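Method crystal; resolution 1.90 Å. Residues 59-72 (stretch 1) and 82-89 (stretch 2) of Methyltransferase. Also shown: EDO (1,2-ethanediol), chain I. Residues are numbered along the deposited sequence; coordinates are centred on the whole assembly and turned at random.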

# COMPACT_ATOMS: atom_id res chain seq x y z
N LEU A 59 10.56 -12.75 6.50
CA LEU A 59 10.44 -12.45 7.94
C LEU A 59 9.68 -11.17 8.28
O LEU A 59 9.98 -10.07 7.83
CB LEU A 59 11.83 -12.40 8.61
CG LEU A 59 11.93 -12.13 10.13
CD1 LEU A 59 11.16 -13.21 10.93
CD2 LEU A 59 13.38 -12.02 10.63
N VAL A 60 8.65 -11.39 9.06
CA VAL A 60 7.79 -10.36 9.58
C VAL A 60 7.87 -10.43 11.09
O VAL A 60 7.66 -11.48 11.69
CB VAL A 60 6.29 -10.56 9.18
CG1 VAL A 60 5.41 -9.45 9.82
CG2 VAL A 60 6.12 -10.63 7.65
N VAL A 61 8.15 -9.27 11.68
CA VAL A 61 8.26 -9.12 13.13
C VAL A 61 7.19 -8.14 13.66
O VAL A 61 7.01 -7.02 13.16
CB VAL A 61 9.71 -8.75 13.53
CG1 VAL A 61 9.85 -8.54 15.06
CG2 VAL A 61 10.68 -9.85 13.00
N VAL A 62 6.45 -8.63 14.65
CA VAL A 62 5.35 -7.92 15.28
C VAL A 62 5.59 -7.79 16.78
O VAL A 62 5.25 -8.68 17.55
CB VAL A 62 4.04 -8.70 15.06
CG1 VAL A 62 2.86 -7.90 15.55
CG2 VAL A 62 3.88 -9.04 13.57
N PRO A 63 6.24 -6.69 17.21
CA PRO A 63 6.49 -6.47 18.63
C PRO A 63 5.31 -5.83 19.30
O PRO A 63 5.14 -4.62 19.21
CB PRO A 63 7.70 -5.52 18.65
CG PRO A 63 7.96 -5.12 17.24
CD PRO A 63 6.89 -5.68 16.35
N GLY A 64 4.54 -6.66 20.00
CA GLY A 64 3.32 -6.26 20.69
C GLY A 64 2.15 -6.52 19.75
O GLY A 64 2.10 -6.00 18.64
N ASP A 65 1.20 -7.34 20.17
CA ASP A 65 0.08 -7.64 19.29
C ASP A 65 -1.13 -8.18 20.05
O ASP A 65 -1.22 -9.36 20.41
CB ASP A 65 0.56 -8.63 18.21
CG ASP A 65 -0.43 -8.80 17.08
OD1 ASP A 65 -1.34 -7.96 16.93
OD2 ASP A 65 -0.29 -9.78 16.31
N GLY A 66 -2.05 -7.25 20.28
CA GLY A 66 -3.31 -7.52 20.94
C GLY A 66 -4.07 -8.61 20.21
O GLY A 66 -4.45 -8.47 19.03
N LEU A 67 -4.24 -9.71 20.94
CA LEU A 67 -4.95 -10.91 20.50
C LEU A 67 -4.33 -11.56 19.27
O LEU A 67 -4.92 -12.46 18.69
CB LEU A 67 -6.43 -10.61 20.21
CG LEU A 67 -7.29 -10.07 21.35
CD1 LEU A 67 -8.68 -9.87 20.82
CD2 LEU A 67 -7.30 -10.99 22.57
N GLY A 68 -3.12 -11.15 18.93
CA GLY A 68 -2.44 -11.69 17.75
C GLY A 68 -3.15 -11.25 16.47
O GLY A 68 -3.03 -11.87 15.42
N CYS A 69 -3.86 -10.14 16.56
CA CYS A 69 -4.61 -9.65 15.40
C CYS A 69 -3.74 -9.34 14.17
O CYS A 69 -4.05 -9.74 13.04
CB CYS A 69 -5.44 -8.43 15.76
SG CYS A 69 -6.44 -7.85 14.39
N ALA A 70 -2.65 -8.61 14.38
CA ALA A 70 -1.75 -8.23 13.28
C ALA A 70 -1.09 -9.46 12.69
O ALA A 70 -0.99 -9.64 11.47
CB ALA A 70 -0.67 -7.22 13.77
N SER A 71 -0.67 -10.34 13.59
CA SER A 71 0.01 -11.60 13.20
C SER A 71 -0.92 -12.50 12.41
O SER A 71 -0.49 -13.25 11.54
CB SER A 71 0.53 -12.32 14.44
OG SER A 71 1.44 -11.51 15.17
N TRP A 72 -2.21 -12.39 12.70
CA TRP A 72 -3.19 -13.20 12.02
C TRP A 72 -3.23 -12.79 10.54
O TRP A 72 -3.20 -13.65 9.64
CB TRP A 72 -4.56 -13.09 12.71
CG TRP A 72 -5.53 -13.97 12.12
CD1 TRP A 72 -5.75 -15.30 12.43
CD2 TRP A 72 -6.44 -13.65 11.10
NE1 TRP A 72 -6.75 -15.80 11.65
CE2 TRP A 72 -7.19 -14.81 10.82
CE3 TRP A 72 -6.71 -12.49 10.38
CZ2 TRP A 72 -8.19 -14.83 9.86
CZ3 TRP A 72 -7.70 -12.52 9.42
CH2 TRP A 72 -8.42 -13.67 9.17
N SER A 82 8.50 -18.95 5.06
CA SER A 82 8.62 -17.66 5.78
C SER A 82 8.10 -17.78 7.19
O SER A 82 7.47 -18.77 7.58
CB SER A 82 7.86 -16.57 5.07
OG SER A 82 8.27 -16.48 3.72
N ARG A 83 8.35 -16.71 7.93
CA ARG A 83 7.95 -16.61 9.34
C ARG A 83 7.48 -15.26 9.81
O ARG A 83 7.91 -14.21 9.34
CB ARG A 83 9.14 -16.97 10.26
CG ARG A 83 9.63 -18.42 10.21
CD ARG A 83 8.62 -19.39 10.76
NE ARG A 83 9.11 -20.75 10.72
CZ ARG A 83 9.00 -21.58 9.68
NH1 ARG A 83 8.38 -21.20 8.57
NH2 ARG A 83 9.48 -22.81 9.77
N VAL A 84 6.53 -15.34 10.73
CA VAL A 84 6.02 -14.20 11.48
C VAL A 84 6.47 -14.49 12.91
O VAL A 84 6.28 -15.60 13.45
CB VAL A 84 4.49 -14.00 11.49
CG1 VAL A 84 4.15 -12.83 12.40
CG2 VAL A 84 3.93 -13.76 10.09
N VAL A 85 7.14 -13.51 13.49
CA VAL A 85 7.62 -13.57 14.86
C VAL A 85 6.84 -12.53 15.65
O VAL A 85 6.95 -11.32 15.43
CB VAL A 85 9.12 -13.29 14.98
CG1 VAL A 85 9.54 -13.37 16.46
CG2 VAL A 85 9.94 -14.25 14.12
N MSE A 86 6.04 -13.04 16.56
CA MSE A 86 5.19 -12.22 17.41
C MSE A 86 5.63 -12.32 18.85
O MSE A 86 5.84 -13.42 19.39
CB MSE A 86 3.75 -12.70 17.21
CG MSE A 86 2.60 -12.04 18.00
SE MSE A 86 2.50 -12.30 19.93
CE MSE A 86 0.56 -12.06 20.12
N ILE A 87 5.81 -11.15 19.44
CA ILE A 87 6.22 -10.99 20.85
C ILE A 87 5.23 -10.09 21.59
O ILE A 87 4.83 -9.04 21.11
CB ILE A 87 7.66 -10.41 21.03
CG1 ILE A 87 8.71 -11.15 20.20
CG2 ILE A 87 8.09 -10.41 22.50
CD1 ILE A 87 8.85 -10.62 18.80
N ASP A 88 4.80 -10.55 22.75
CA ASP A 88 3.86 -9.78 23.56
C ASP A 88 4.05 -10.06 25.06
O ASP A 88 4.28 -11.21 25.48
CB ASP A 88 2.42 -10.05 23.10
CG ASP A 88 1.41 -9.05 23.68
OD1 ASP A 88 1.08 -8.10 22.92
OD2 ASP A 88 1.02 -9.14 24.87
N PRO A 89 3.97 -9.01 25.89
CA PRO A 89 4.20 -9.29 27.30
C PRO A 89 3.06 -10.04 27.96
O PRO A 89 3.27 -10.70 28.99
CB PRO A 89 4.36 -7.89 27.91
CG PRO A 89 3.75 -6.97 26.97
CD PRO A 89 3.90 -7.57 25.61
C1 EDO I . 1.32 -4.25 22.93
O1 EDO I . 2.70 -4.00 23.21
C2 EDO I . 0.74 -5.10 24.06
O2 EDO I . -0.33 -5.91 23.58

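Two neighbouring strands, 59-63 and 83-88, run side by side in the same direction: their axes diverge by 12° and approach to 4.7 Å, and paired CA atoms lie 4.6 to 5.0 Å apart from Leu 59 and Arg 83 through Pro 63 and Ile 87. This is parallel pairing, in which the odd-numbered residues of stretch 2 make the peptide hydrogen bonds.

Ser 82 precedes the strand. The end of the Arg 83 side chain leads away from stretch 1, and Arg 83 NH1 donates to Ser 82 O at 2.8 Å (154°). The polar link to stretch 1 is made by the backbone: Val 60 N donates to Arg 83 O at 2.9 Å, with an N-H...O angle of 165°.

Val 84 makes no peptide hydrogen bond to stretch 1, although its CA lies 3.2 Å from Val 60 O in a CA-H...O contact. Its side chain shares a face with Val 60 and Val 62, and Val 84 CG1 packs 4.0 Å from Val 62 CG2.

Val 85 bonds to stretch 1 through both its N and its O, reaching the residues that flank its partner Val 61. Its N donates to Val 60 O at 2.8 Å (166°), and its O accepts from Val 62 N at 2.8 Å (174°); both are nearly linear. On the face carrying Leu 59 and Val 61, Val 85 CG2 meets Leu 59 CD1 at 3.6 Å, as the end of the leucine comes nearer than its CB direction alone suggests.

Met 86, a selenomethionine, has the largest area covered by the opposing stretch, 70 Å². Its side chain reaches past the strand to the following loop and helix: CG is 3.1 Å from Ser 71 OG, and CE is 3.2 Å from Asp 65 O and 3.8 Å from Gly 68 CA. Asp 65 links its own loop to the start of the helix: OD1 accepts from Ala 70 N at 2.9 Å, and OD2 accepts from Ser 71 N at 2.8 Å and from Ser 71 OG at 2.7 Å.

Ile 87 continues the ladder. Its N donates to Val 62 O at 3.2 Å (173°), longer but straight, whereas Gly 64 N approaches Ile 87 O to 2.6 Å at a more bent 143°, where stretch 1 has left its strand.

At Asp 88 the side chain takes over from the backbone. Its CB points toward stretch 1, and OD1 accepts from Asp 65 N at 2.9 Å (164°). The same OD1 accepts from O2 of the ethanediol at 2.7 Å. Gly 64 CA lies 3.4 Å from EDO O1, and a CB there would clash with that oxygen.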